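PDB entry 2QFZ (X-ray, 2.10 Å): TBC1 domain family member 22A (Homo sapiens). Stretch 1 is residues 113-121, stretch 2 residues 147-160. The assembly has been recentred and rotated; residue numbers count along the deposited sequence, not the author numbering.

Stretch 1 (113-121) PRMSPEALI
Stretch 2 (147-160) VQGINDLVTPFFVV

Residues 113-121 run as a loop through Met115 and Ser116 to a cis peptide before Pro117, which occupies the N-cap position of the helix 118-121 (Pro117 phi/psi -82/135). They lie along the helix of residues 150-160, which is kinked at Pro156, where the ring nitrogen has no hydrogen to give to the turn before. Both stretches advance in the same direction: Met115 CA lies 7.8 Å from Asp152 CA, Pro117 CA 8.7 Å from Thr155 CA, and Leu120 CA 9.1 Å from Val159 CA. The contact buries 369 Å², summed over both sides; Met115 gives the largest share (81 Å²), followed by Leu120, and both are buried, so apolar side chains suit the places where the helix covers them.

The one direct hydrogen bond between the stretches is weak, from Asn151 ND2 to Met115 SD (3.3 Å, 166°). Met115 (chi1 p, chi2 t, chi3 -95°; phi/psi -88/170) points toward the helix, and its flexible, unbranched chain carries CE to 3.1 Å from Asn151 O and 3.5 Å from Thr155 OG1. Asn151 (p, chi2 -62°) uses both ends of its amide, since its OD1 accepts from Gly149 N at 2.8 Å. Gly149, at phi/psi 114/-44, has a backbone suited to glycine.

Two waters fill the gap that direct contacts leave. Water 1 donates to Ser116 O (2.7 Å) and Asp152 OD1 (2.8 Å) and accepts from Thr155 OG1 (2.7 Å); water 2 accepts from Ser116 N (3.2 Å) and donates to Asp152 OD1 (2.5 Å). The Asp152 carboxylate (chi1 -91°) thus links to both backbone polar groups of Ser116 through water.

Apolar packing closes the far end. Leu120 (t, p) points toward the helix, with CD2 3.5 Å from Val159 CG2 and 4.2 Å from Thr155 CG2, while CD1 meets the edge of the Phe158 ring (t, 86°) at CE2, 4.2 Å. Thr155 (m) also offers CG2 to Pro117 CD at 3.9 Å, its hydroxyl being engaged by water 1.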

# COMPACT_ATOMS: atom_id res chain seq x y z
N PRO A 113 -18.38 2.64 -0.96
CA PRO A 113 -19.29 1.74 -1.69
C PRO A 113 -18.92 1.32 -3.11
O PRO A 113 -19.33 0.24 -3.53
CB PRO A 113 -20.60 2.50 -1.68
CG PRO A 113 -20.58 3.17 -0.34
CD PRO A 113 -19.15 3.68 -0.26
N ARG A 114 -18.15 2.12 -3.83
CA ARG A 114 -17.81 1.82 -5.23
C ARG A 114 -16.33 1.50 -5.44
O ARG A 114 -15.85 1.52 -6.58
CB ARG A 114 -18.17 3.00 -6.17
CG ARG A 114 -19.24 4.02 -5.71
CD ARG A 114 -18.99 5.42 -6.34
NE ARG A 114 -17.58 5.80 -6.20
CZ ARG A 114 -17.04 6.95 -6.61
NH1 ARG A 114 -15.72 7.14 -6.43
NH2 ARG A 114 -17.79 7.91 -7.18
N MET A 115 -15.59 1.23 -4.36
CA MET A 115 -14.16 0.93 -4.51
C MET A 115 -13.94 -0.58 -4.74
O MET A 115 -14.87 -1.38 -4.64
CB MET A 115 -13.35 1.46 -3.30
CG MET A 115 -13.37 0.60 -2.07
SD MET A 115 -12.68 1.42 -0.62
CE MET A 115 -10.98 0.83 -0.68
N SER A 116 -12.71 -0.94 -5.09
CA SER A 116 -12.34 -2.31 -5.40
C SER A 116 -11.58 -2.92 -4.21
O SER A 116 -10.96 -2.18 -3.44
CB SER A 116 -11.49 -2.31 -6.69
OG SER A 116 -10.52 -3.35 -6.69
N PRO A 117 -11.63 -4.26 -4.04
CA PRO A 117 -12.40 -5.28 -4.77
C PRO A 117 -13.85 -5.38 -4.29
O PRO A 117 -14.10 -5.40 -3.09
CB PRO A 117 -11.62 -6.57 -4.49
CG PRO A 117 -10.35 -6.11 -3.75
CD PRO A 117 -10.75 -4.90 -3.05
N GLU A 118 -14.77 -5.45 -5.25
CA GLU A 118 -16.21 -5.29 -4.98
C GLU A 118 -16.84 -6.41 -4.11
O GLU A 118 -17.73 -6.14 -3.31
CB GLU A 118 -16.98 -5.16 -6.30
N ALA A 119 -16.39 -7.64 -4.27
CA ALA A 119 -16.93 -8.76 -3.48
C ALA A 119 -16.69 -8.56 -1.97
O ALA A 119 -17.55 -8.87 -1.17
CB ALA A 119 -16.33 -10.06 -3.94
N LEU A 120 -15.52 -8.02 -1.61
CA LEU A 120 -15.21 -7.72 -0.21
C LEU A 120 -16.01 -6.52 0.31
O LEU A 120 -16.69 -6.60 1.34
CB LEU A 120 -13.69 -7.48 -0.09
CG LEU A 120 -13.07 -7.17 1.26
CD1 LEU A 120 -13.08 -8.38 2.17
CD2 LEU A 120 -11.67 -6.66 0.99
N ILE A 121 -15.93 -5.41 -0.42
CA ILE A 121 -16.52 -4.13 -0.02
C ILE A 121 -18.03 -4.22 0.12
O ILE A 121 -18.62 -3.57 0.99
CB ILE A 121 -16.19 -2.97 -1.04
CG1 ILE A 121 -14.69 -2.72 -1.14
CG2 ILE A 121 -16.88 -1.66 -0.62
CD1 ILE A 121 -14.07 -2.17 0.15
N VAL A 147 -8.76 12.37 1.74
CA VAL A 147 -8.39 12.56 0.32
C VAL A 147 -8.67 11.25 -0.42
O VAL A 147 -8.16 10.24 -0.03
CB VAL A 147 -6.88 12.93 0.19
CG1 VAL A 147 -6.52 13.34 -1.25
CG2 VAL A 147 -6.54 14.05 1.15
N GLN A 148 -9.48 11.24 -1.48
CA GLN A 148 -9.69 9.96 -2.21
C GLN A 148 -8.35 9.35 -2.65
O GLN A 148 -7.44 10.07 -3.10
CB GLN A 148 -10.61 10.12 -3.42
CG GLN A 148 -11.10 8.78 -3.98
CD GLN A 148 -12.08 8.94 -5.16
OE1 GLN A 148 -12.71 9.99 -5.32
NE2 GLN A 148 -12.20 7.88 -5.98
N GLY A 149 -8.21 8.03 -2.49
CA GLY A 149 -6.91 7.36 -2.63
C GLY A 149 -6.43 6.75 -1.31
O GLY A 149 -5.95 5.59 -1.27
N ILE A 150 -6.55 7.50 -0.21
CA ILE A 150 -6.25 6.93 1.11
C ILE A 150 -7.17 5.73 1.43
O ILE A 150 -6.74 4.82 2.11
CB ILE A 150 -6.34 7.93 2.25
CG1 ILE A 150 -5.38 9.07 2.06
CG2 ILE A 150 -6.02 7.24 3.62
CD1 ILE A 150 -5.36 10.01 3.24
N ASN A 151 -8.40 5.73 0.93
CA ASN A 151 -9.31 4.59 1.13
C ASN A 151 -8.75 3.25 0.64
O ASN A 151 -8.97 2.22 1.27
CB ASN A 151 -10.70 4.89 0.46
CG ASN A 151 -10.60 5.08 -1.04
OD1 ASN A 151 -9.94 5.99 -1.52
ND2 ASN A 151 -11.26 4.19 -1.79
N ASP A 152 -8.00 3.26 -0.47
CA ASP A 152 -7.31 2.05 -0.99
C ASP A 152 -6.22 1.52 -0.03
O ASP A 152 -6.00 0.29 0.09
CB ASP A 152 -6.63 2.35 -2.34
CG ASP A 152 -7.51 2.07 -3.56
OD1 ASP A 152 -8.52 1.32 -3.46
OD2 ASP A 152 -7.15 2.58 -4.66
N LEU A 153 -5.53 2.41 0.63
CA LEU A 153 -4.46 1.98 1.52
C LEU A 153 -4.96 1.18 2.74
O LEU A 153 -4.18 0.51 3.40
CB LEU A 153 -3.58 3.17 1.93
CG LEU A 153 -3.12 4.06 0.78
CD1 LEU A 153 -2.24 5.14 1.31
CD2 LEU A 153 -2.44 3.34 -0.33
N VAL A 154 -6.28 1.22 3.01
CA VAL A 154 -6.88 0.40 4.07
C VAL A 154 -6.87 -1.09 3.69
O VAL A 154 -6.64 -1.94 4.52
CB VAL A 154 -8.38 0.81 4.36
CG1 VAL A 154 -9.01 -0.12 5.46
CG2 VAL A 154 -8.50 2.27 4.77
N THR A 155 -7.12 -1.38 2.41
CA THR A 155 -7.44 -2.76 1.96
C THR A 155 -6.34 -3.82 2.20
O THR A 155 -6.65 -4.91 2.65
CB THR A 155 -7.89 -2.76 0.46
OG1 THR A 155 -8.86 -1.72 0.28
CG2 THR A 155 -8.46 -4.12 0.02
N PRO A 156 -5.07 -3.53 1.89
CA PRO A 156 -4.10 -4.57 2.14
C PRO A 156 -3.91 -4.94 3.63
O PRO A 156 -3.80 -6.11 3.96
CB PRO A 156 -2.82 -3.98 1.54
CG PRO A 156 -3.34 -2.97 0.56
CD PRO A 156 -4.44 -2.37 1.24
N PHE A 157 -3.88 -3.97 4.52
CA PHE A 157 -3.80 -4.29 5.95
C PHE A 157 -5.03 -5.15 6.39
O PHE A 157 -4.89 -6.16 7.06
CB PHE A 157 -3.70 -2.99 6.74
CG PHE A 157 -2.44 -2.24 6.49
CD1 PHE A 157 -1.23 -2.74 6.92
CD2 PHE A 157 -2.45 -1.03 5.82
CE1 PHE A 157 -0.03 -2.05 6.71
CE2 PHE A 157 -1.24 -0.34 5.60
CZ PHE A 157 -0.05 -0.85 6.06
N PHE A 158 -6.21 -4.79 5.95
CA PHE A 158 -7.41 -5.41 6.44
C PHE A 158 -7.47 -6.85 5.93
O PHE A 158 -7.76 -7.76 6.69
CB PHE A 158 -8.67 -4.61 6.02
CG PHE A 158 -9.96 -5.29 6.39
CD1 PHE A 158 -10.53 -5.12 7.67
CD2 PHE A 158 -10.59 -6.15 5.47
CE1 PHE A 158 -11.75 -5.78 8.01
CE2 PHE A 158 -11.77 -6.83 5.80
CZ PHE A 158 -12.36 -6.63 7.06
N VAL A 159 -7.17 -7.05 4.64
CA VAL A 159 -7.23 -8.37 4.04
C VAL A 159 -6.15 -9.27 4.65
O VAL A 159 -6.44 -10.39 5.03
CB VAL A 159 -7.14 -8.30 2.49
CG1 VAL A 159 -6.78 -9.65 1.91
CG2 VAL A 159 -8.47 -7.76 1.93
N VAL A 160 -4.94 -8.77 4.79
CA VAL A 160 -3.86 -9.54 5.41
C VAL A 160 -4.27 -9.96 6.83
O VAL A 160 -4.20 -11.16 7.17
CB VAL A 160 -2.49 -8.77 5.35
CG1 VAL A 160 -1.44 -9.32 6.31
CG2 VAL A 160 -1.96 -8.79 3.92
O HOH W 1 -8.64 -1.27 -2.33
O HOH W 2 -10.56 1.42 -4.97